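Local atomic coordinates of EST1E (Clostridium proteoclasticum, PDB entry 2WTM), a protein that hydrolyses ester bonds as a promiscuous feruloyl esterase of the alpha/beta-hydrolase fold, probably releasing ferulic acid from its esters in the rumen. Residues I11-Y16 and G68-K73; A62-H67 and F80-N85; R180-V185 and V209-Q214. One frame throughout, in Å; residues are numbered along the deposited sequence.

Contact 1: I11-Y16 and G68-K73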
# COMPACT_ATOMS: atom_id res chain seq x y z
N ILE A 11 -12.16 10.16 1.67
CA ILE A 11 -11.32 10.96 2.54
C ILE A 11 -11.02 12.29 1.83
O ILE A 11 -10.41 12.30 0.76
CB ILE A 11 -10.01 10.18 2.82
CG1 ILE A 11 -10.31 8.91 3.61
CG2 ILE A 11 -8.90 11.00 3.42
CD1 ILE A 11 -10.69 9.14 5.05
N LYS A 12 -11.36 13.40 2.47
CA LYS A 12 -10.98 14.67 1.96
C LYS A 12 -9.58 15.08 2.43
O LYS A 12 -9.29 15.13 3.62
CB LYS A 12 -11.99 15.71 2.48
CG LYS A 12 -13.36 15.53 1.85
CD LYS A 12 -14.31 16.77 2.10
CE LYS A 12 -15.57 16.71 1.20
NZ LYS A 12 -15.31 16.59 -0.29
N LEU A 13 -8.72 15.44 1.48
CA LEU A 13 -7.36 15.90 1.74
C LEU A 13 -7.27 17.44 1.61
O LEU A 13 -7.53 18.01 0.55
CB LEU A 13 -6.37 15.22 0.73
CG LEU A 13 -6.42 13.68 0.72
CD1 LEU A 13 -5.60 13.31 -0.45
CD2 LEU A 13 -5.95 13.17 2.01
N ASN A 14 -6.97 18.06 2.72
CA ASN A 14 -6.74 19.51 2.74
C ASN A 14 -5.47 19.84 1.93
O ASN A 14 -4.43 19.26 2.16
CB ASN A 14 -6.52 19.98 4.13
CG ASN A 14 -6.36 21.51 4.21
OD1 ASN A 14 -7.24 22.28 3.75
ND2 ASN A 14 -5.24 21.95 4.81
N ALA A 15 -5.52 20.85 1.12
CA ALA A 15 -4.32 21.24 0.36
C ALA A 15 -4.28 22.74 0.10
O ALA A 15 -5.34 23.38 0.02
CB ALA A 15 -4.31 20.52 -0.90
N TYR A 16 -3.07 23.25 -0.10
CA TYR A 16 -2.86 24.69 -0.32
C TYR A 16 -2.17 24.81 -1.66
O TYR A 16 -1.07 24.24 -1.83
CB TYR A 16 -1.95 25.32 0.77
CG TYR A 16 -2.50 25.12 2.18
CD1 TYR A 16 -3.45 25.98 2.71
CD2 TYR A 16 -2.06 24.09 2.96
CE1 TYR A 16 -3.94 25.80 3.99
CE2 TYR A 16 -2.55 23.88 4.23
CZ TYR A 16 -3.50 24.74 4.74
OH TYR A 16 -3.96 24.59 6.02
N GLY A 68 -3.02 17.23 9.94
CA GLY A 68 -3.40 18.58 9.55
C GLY A 68 -4.91 18.70 9.49
O GLY A 68 -5.59 18.22 10.41
N LYS A 69 -5.41 19.30 8.43
CA LYS A 69 -6.86 19.48 8.29
C LYS A 69 -7.51 18.47 7.40
O LYS A 69 -8.61 18.69 6.89
CB LYS A 69 -7.21 20.91 7.81
CG LYS A 69 -6.63 22.03 8.64
CD LYS A 69 -6.56 23.32 7.85
CE LYS A 69 -5.90 24.50 8.60
NZ LYS A 69 -5.93 25.78 7.73
N SER A 70 -6.83 17.34 7.16
CA SER A 70 -7.42 16.30 6.37
C SER A 70 -8.29 15.36 7.21
O SER A 70 -8.23 15.39 8.40
CB SER A 70 -6.36 15.53 5.60
OG SER A 70 -5.78 16.35 4.61
N ASP A 71 -9.15 14.58 6.52
CA ASP A 71 -9.94 13.55 7.16
C ASP A 71 -9.03 12.42 7.70
O ASP A 71 -7.87 12.33 7.31
CB ASP A 71 -10.97 12.95 6.20
CG ASP A 71 -12.15 13.93 5.87
OD1 ASP A 71 -12.37 14.83 6.73
OD2 ASP A 71 -12.86 13.67 4.88
N GLY A 72 -9.67 11.56 8.49
CA GLY A 72 -9.06 10.38 9.07
C GLY A 72 -8.42 10.67 10.39
O GLY A 72 -8.06 11.82 10.68
N LYS A 73 -8.23 9.63 11.20
CA LYS A 73 -7.59 9.72 12.50
C LYS A 73 -6.12 9.34 12.35
O LYS A 73 -5.78 8.35 11.64
CB LYS A 73 -8.22 8.71 13.51
CG LYS A 73 -9.67 8.98 13.92
CD LYS A 73 -10.15 7.81 14.91
CE LYS A 73 -11.56 8.00 15.47
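Residues 11-16 of strand 11-18, next to the outermost strand 3-8 in the mixed sheet, are flanked by the loop 68-73, which runs roughly antiparallel to them without being a strand. Lys69 opens the contact. Its chain, fully extended beyond CG, lies alongside the Asn14 side chain, pointing the same way, with CD 3.6 Å from Asn14 ND2. It then crosses Tyr16 at about a right angle, and Lys69 NZ gives a hydrogen bond of 2.9 Å to Tyr16 OH, in the plane of the ring at its edge. Asn14 CG stands anti to its backbone N (chi1 -177°), which also brings ND2 within a weak bond of the same hydroxyl; the stronger bond of Asn14 ND2 goes to Asp63 OD2. Ser70 follows. Its OG accepts the backbone N-H of Asn14 at 2.8 Å, somewhat bent, and is also bonded to Asp63 O, so one hydroxyl ties strand and loop to the chain that leaves strand 58-62. Asp71 grips Lys12 twice: Asp71 N points nearly along the carbonyl axis of Lys12 O at 3.0 Å, and Asp71 OD2 takes Lys12 N at 2.9 Å, the donor lying above the carboxylate plane. Asp71 CB also rests 4.0 Å from Ile11 CG2, the apolar end of the contact. Gly72 N comes near Ile11 CD1, and beyond it the chain turns away. Lys12 NZ, 6.4 Å from Asp71 OD2 and not in contact with it, turns to a salt bridge with Asp7. The backbone of Lys12 is thus held at both its N-H and its carbonyl by one aspartate, while the phenol oxygen of Tyr16 serves as acceptor for Lys69 NZ and, weakly, for Asn14 ND2.

Contact 2: A62-H67 and F80-N85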
# COMPACT_ATOMS: atom_id res chain seq x y z
N ALA A 62 0.02 19.32 0.63
CA ALA A 62 -1.16 18.49 0.94
C ALA A 62 -0.98 17.85 2.31
O ALA A 62 0.11 17.28 2.60
CB ALA A 62 -1.26 17.37 -0.12
N ASP A 63 -2.01 17.94 3.14
CA ASP A 63 -2.08 17.28 4.41
C ASP A 63 -2.52 15.81 4.11
O ASP A 63 -3.52 15.56 3.42
CB ASP A 63 -3.11 17.93 5.33
CG ASP A 63 -2.66 19.26 5.87
OD1 ASP A 63 -1.43 19.49 5.91
OD2 ASP A 63 -3.59 20.02 6.32
N MET A 64 -1.74 14.87 4.59
CA MET A 64 -2.03 13.47 4.39
C MET A 64 -3.05 12.94 5.36
O MET A 64 -3.44 13.56 6.32
CB MET A 64 -0.69 12.68 4.52
CG MET A 64 0.42 13.18 3.54
SD MET A 64 0.04 12.61 1.87
CE MET A 64 -0.92 13.98 1.17
N TYR A 65 -3.51 11.72 5.10
CA TYR A 65 -4.53 11.03 5.94
C TYR A 65 -4.17 11.23 7.40
O TYR A 65 -3.05 10.98 7.85
CB TYR A 65 -4.52 9.51 5.62
CG TYR A 65 -5.58 8.73 6.35
CD1 TYR A 65 -6.71 8.21 5.65
CD2 TYR A 65 -5.49 8.45 7.68
CE1 TYR A 65 -7.71 7.47 6.30
CE2 TYR A 65 -6.49 7.69 8.36
CZ TYR A 65 -7.58 7.26 7.65
OH TYR A 65 -8.54 6.47 8.22
N GLY A 66 -5.14 11.68 8.18
CA GLY A 66 -4.97 11.73 9.62
C GLY A 66 -4.09 12.86 10.16
O GLY A 66 -3.74 12.83 11.35
N HIS A 67 -3.78 13.84 9.29
CA HIS A 67 -2.85 14.90 9.58
C HIS A 67 -3.45 16.20 9.19
O HIS A 67 -4.31 16.32 8.31
CB HIS A 67 -1.54 14.67 8.84
CG HIS A 67 -0.71 13.60 9.46
ND1 HIS A 67 -1.07 12.25 9.42
CD2 HIS A 67 0.43 13.66 10.17
CE1 HIS A 67 -0.16 11.56 10.09
NE2 HIS A 67 0.77 12.38 10.53
N PHE A 80 0.64 3.05 3.16
CA PHE A 80 -0.20 2.71 1.96
C PHE A 80 -1.25 3.84 1.80
O PHE A 80 -1.52 4.28 0.70
CB PHE A 80 -0.90 1.40 2.11
CG PHE A 80 -0.06 0.19 1.83
CD1 PHE A 80 1.25 0.23 1.50
CD2 PHE A 80 -0.68 -1.06 1.99
CE1 PHE A 80 1.98 -0.97 1.29
CE2 PHE A 80 0.03 -2.22 1.77
CZ PHE A 80 1.35 -2.16 1.45
N LYS A 81 -1.88 4.25 2.91
CA LYS A 81 -2.84 5.37 2.79
C LYS A 81 -2.19 6.63 2.26
O LYS A 81 -2.76 7.29 1.36
CB LYS A 81 -3.55 5.62 4.11
CG LYS A 81 -4.37 4.40 4.54
CD LYS A 81 -5.24 4.65 5.78
CE LYS A 81 -5.90 3.34 6.34
NZ LYS A 81 -6.92 3.67 7.40
N TRP A 82 -1.05 7.01 2.83
CA TRP A 82 -0.33 8.15 2.33
C TRP A 82 0.04 8.02 0.85
O TRP A 82 -0.08 9.00 0.08
CB TRP A 82 0.95 8.42 3.17
CG TRP A 82 0.66 9.13 4.46
CD1 TRP A 82 -0.48 9.09 5.23
CD2 TRP A 82 1.58 10.05 5.11
NE1 TRP A 82 -0.31 9.96 6.34
CE2 TRP A 82 0.92 10.57 6.25
CE3 TRP A 82 2.84 10.54 4.78
CZ2 TRP A 82 1.55 11.53 7.07
CZ3 TRP A 82 3.43 11.49 5.53
CH2 TRP A 82 2.81 11.98 6.67
N LEU A 83 0.46 6.85 0.40
CA LEU A 83 0.88 6.74 -1.02
C LEU A 83 -0.41 6.89 -1.88
O LEU A 83 -0.43 7.58 -2.92
CB LEU A 83 1.58 5.41 -1.29
CG LEU A 83 2.94 5.46 -0.68
CD1 LEU A 83 3.49 4.13 -0.78
CD2 LEU A 83 3.83 6.51 -1.35
N THR A 84 -1.52 6.30 -1.44
CA THR A 84 -2.86 6.50 -2.11
C THR A 84 -3.19 7.99 -2.25
O THR A 84 -3.58 8.47 -3.30
CB THR A 84 -3.93 5.63 -1.45
OG1 THR A 84 -3.55 4.23 -1.62
CG2 THR A 84 -5.27 5.87 -2.06
N ASN A 85 -3.03 8.66 -1.11
CA ASN A 85 -3.29 10.10 -1.02
C ASN A 85 -2.44 10.86 -2.03
O ASN A 85 -2.91 11.74 -2.78
CB ASN A 85 -3.06 10.66 0.40
CG ASN A 85 -3.91 10.06 1.48
OD1 ASN A 85 -3.61 10.24 2.63
ND2 ASN A 85 -5.05 9.48 1.13
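Two hydrogen bonds join the type II turn Met64-His67, in the loop after strand 58-62, to helix 79-93. Asn85 OD1 accepts Tyr65 N at 2.9 Å, the donor in the amide carbonyl plane. Trp82 NE1 reaches Tyr65 O at 3.3 Å, on a lone pair and near the indole plane. His67 ND1 grips the same oxygen at 2.8 Å, from above the carbonyl plane.

Ring contacts make up the rest. The CZ2 edge of Trp82 points into the centre of the His67 face in a T-shaped pair, planes at 81°. Met64 CB lies over the indole face, and its chain, bent at chi2 and chi3, carries SD obliquely past the five-membered ring, a Met-aromatic contact at 4.6 Å to the centroid. Trp82 also packs on Gln109 of helix 109-120, beside the probable nucleophile elbow. The extended Lys81 chain lays CD over the Tyr65 ring, 3.8 Å from its centroid, in a CH-pi contact; its NZ goes on to a salt bridge with Asp9 of the second subunit.

Two side-chain N-H groups thus satisfy one buried carbonyl. With ND1 a donor there, His67 NE2, which bonds the backbone N of Thr37, is probably unprotonated, the ring neutral.

Contact 3: R180-V185 and V209-Q214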
# COMPACT_ATOMS: atom_id res chain seq x y z
N ARG A 180 10.06 -2.20 0.39
CA ARG A 180 11.50 -2.29 0.07
C ARG A 180 12.00 -0.98 -0.56
O ARG A 180 11.94 -0.82 -1.74
CB ARG A 180 11.70 -3.44 -0.90
CG ARG A 180 11.01 -4.75 -0.47
CD ARG A 180 11.27 -5.19 0.92
NE ARG A 180 12.69 -5.28 1.20
CZ ARG A 180 13.22 -6.05 2.13
NH1 ARG A 180 12.47 -6.88 2.86
NH2 ARG A 180 14.54 -6.01 2.30
N VAL A 181 12.41 -0.05 0.30
CA VAL A 181 12.79 1.30 -0.16
C VAL A 181 13.78 1.28 -1.30
O VAL A 181 13.70 2.04 -2.25
CB VAL A 181 13.28 2.19 1.03
CG1 VAL A 181 13.66 3.56 0.57
CG2 VAL A 181 12.17 2.29 2.07
N GLU A 182 14.75 0.38 -1.17
CA GLU A 182 15.82 0.30 -2.15
C GLU A 182 15.34 0.07 -3.57
O GLU A 182 15.98 0.56 -4.54
CB GLU A 182 16.79 -0.80 -1.72
CG GLU A 182 17.65 -0.53 -0.51
CD GLU A 182 16.93 -0.66 0.86
OE1 GLU A 182 15.77 -1.21 0.94
OE2 GLU A 182 17.56 -0.22 1.87
N ASP A 183 14.22 -0.64 -3.73
CA ASP A 183 13.61 -0.88 -5.06
C ASP A 183 13.18 0.45 -5.68
O ASP A 183 13.35 0.70 -6.88
CB ASP A 183 12.40 -1.79 -4.97
CG ASP A 183 12.74 -3.21 -4.73
OD1 ASP A 183 13.94 -3.56 -4.63
OD2 ASP A 183 11.77 -3.97 -4.57
N PHE A 184 12.55 1.27 -4.85
CA PHE A 184 12.06 2.58 -5.30
C PHE A 184 13.22 3.56 -5.61
O PHE A 184 13.10 4.39 -6.50
CB PHE A 184 11.11 3.25 -4.25
CG PHE A 184 9.87 2.47 -3.92
CD1 PHE A 184 8.67 2.86 -4.42
CD2 PHE A 184 9.91 1.29 -3.18
CE1 PHE A 184 7.49 2.21 -4.11
CE2 PHE A 184 8.74 0.63 -2.83
CZ PHE A 184 7.53 1.08 -3.31
N VAL A 185 14.27 3.50 -4.82
CA VAL A 185 15.47 4.31 -5.10
C VAL A 185 16.03 3.91 -6.48
O VAL A 185 16.35 4.77 -7.32
CB VAL A 185 16.52 4.15 -4.02
CG1 VAL A 185 17.84 4.79 -4.40
CG2 VAL A 185 16.01 4.74 -2.69
N VAL A 209 23.27 9.66 3.51
CA VAL A 209 24.52 9.44 2.80
C VAL A 209 24.44 8.18 1.95
O VAL A 209 24.77 8.22 0.76
CB VAL A 209 25.75 9.36 3.77
CG1 VAL A 209 27.04 9.10 3.00
CG2 VAL A 209 25.83 10.64 4.63
N ALA A 210 23.97 7.06 2.53
CA ALA A 210 23.89 5.81 1.80
C ALA A 210 22.92 5.88 0.63
O ALA A 210 23.24 5.51 -0.53
CB ALA A 210 23.48 4.70 2.76
N PHE A 211 21.68 6.35 0.89
CA PHE A 211 20.72 6.45 -0.20
C PHE A 211 21.20 7.39 -1.32
O PHE A 211 21.00 7.14 -2.49
CB PHE A 211 19.28 6.79 0.27
CG PHE A 211 18.60 5.62 0.94
CD1 PHE A 211 18.30 4.50 0.22
CD2 PHE A 211 18.27 5.69 2.29
CE1 PHE A 211 17.65 3.40 0.87
CE2 PHE A 211 17.67 4.61 2.95
CZ PHE A 211 17.36 3.48 2.23
N SER A 212 21.87 8.48 -0.97
CA SER A 212 22.39 9.40 -1.98
C SER A 212 23.36 8.75 -2.94
O SER A 212 23.51 9.19 -4.06
CB SER A 212 23.05 10.63 -1.36
OG SER A 212 24.36 10.40 -0.78
N LYS A 213 24.09 7.75 -2.46
CA LYS A 213 25.02 7.02 -3.31
C LYS A 213 24.31 5.97 -4.14
O LYS A 213 24.76 5.66 -5.23
CB LYS A 213 26.12 6.39 -2.45
CG LYS A 213 26.95 7.46 -1.72
CD LYS A 213 28.15 6.94 -1.03
CE LYS A 213 28.61 7.84 0.15
NZ LYS A 213 29.03 9.20 -0.25
N GLN A 214 23.16 5.47 -3.66
CA GLN A 214 22.40 4.49 -4.41
C GLN A 214 21.69 5.05 -5.64
O GLN A 214 21.58 4.41 -6.70
CB GLN A 214 21.39 3.81 -3.50
CG GLN A 214 20.81 2.63 -4.16
CD GLN A 214 19.65 2.03 -3.45
OE1 GLN A 214 19.53 2.14 -2.20
NE2 GLN A 214 18.84 1.28 -4.21
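Helices 181-187 and 205-214 pack side by side in the C-terminal half of this alpha/beta-hydrolase, 205-214 being the connection between the parallel strands 192-197 and 218-223. Their short segments run 42° apart, with axes 10.6 Å from each other at closest approach. Phe211 is the wedge. With CG anti to its carbonyl carbon, the ring is directed into the groove between the helices, crossing the side chains it meets at about a right angle. Val185 CG2 touches Phe211 CD1 at 3.7 Å, and one helical turn earlier Val181 CG1 meets Phe211 CE1 at 4.0 Å. Glu182, folded back at chi2, brings OE2 to 3.7 Å from Phe211 CZ, its carboxylate tilted 41° against the ring.

The fold places helix 109-120 behind this pair: Leu112 packs on Val181 and Met115 on Val185, so the valines bridge from the helix after the probable nucleophile elbow to helix 205-214. Ala135 and Met136, in the loop after strand 125-131, also lie against the Phe211 ring.

Gln214, on the last turn of its helix, stretches across to 181-187. Its CG is anti to the backbone N (chi1 -168°), and the extended chain passes Val185, whose CG1 sits 3.4 Å from Gln214 CD. At the tip, Gln214 NE2 makes a weak, bent bond of 3.0 Å to Glu182 O; its stronger bond goes to Asp186 OD1. Gln214 OE1 lies 3.7 Å from Glu182 CG, the amide nearly parallel to the Glu182 carboxylate.

How the contacts relate
Contacts 1 and 2 adjoin, with centres 8 Å apart, and share the excursion between strand 58-62 and helix 79-93. Asp63 joins them, its carboxylate holding the backbone N of Lys69. Contact 1, partly buried near the sheet edge, is carried mainly by hydrogen bonds; contact 2, buried deeper, combines aromatic packing with a shared carbonyl acceptor. Contact 3 lies across the chain's centre from contact 1, about 29 Å between centres; it is a buried, mostly apolar helix pair with one weak bond, though Glu182 and Gln214 are partly exposed. Helix 109-120 touches both contact 2, through Trp82, and contact 3, through Val181 and Val185. All three reach the second subunit, contact 1 by Ile11 alone.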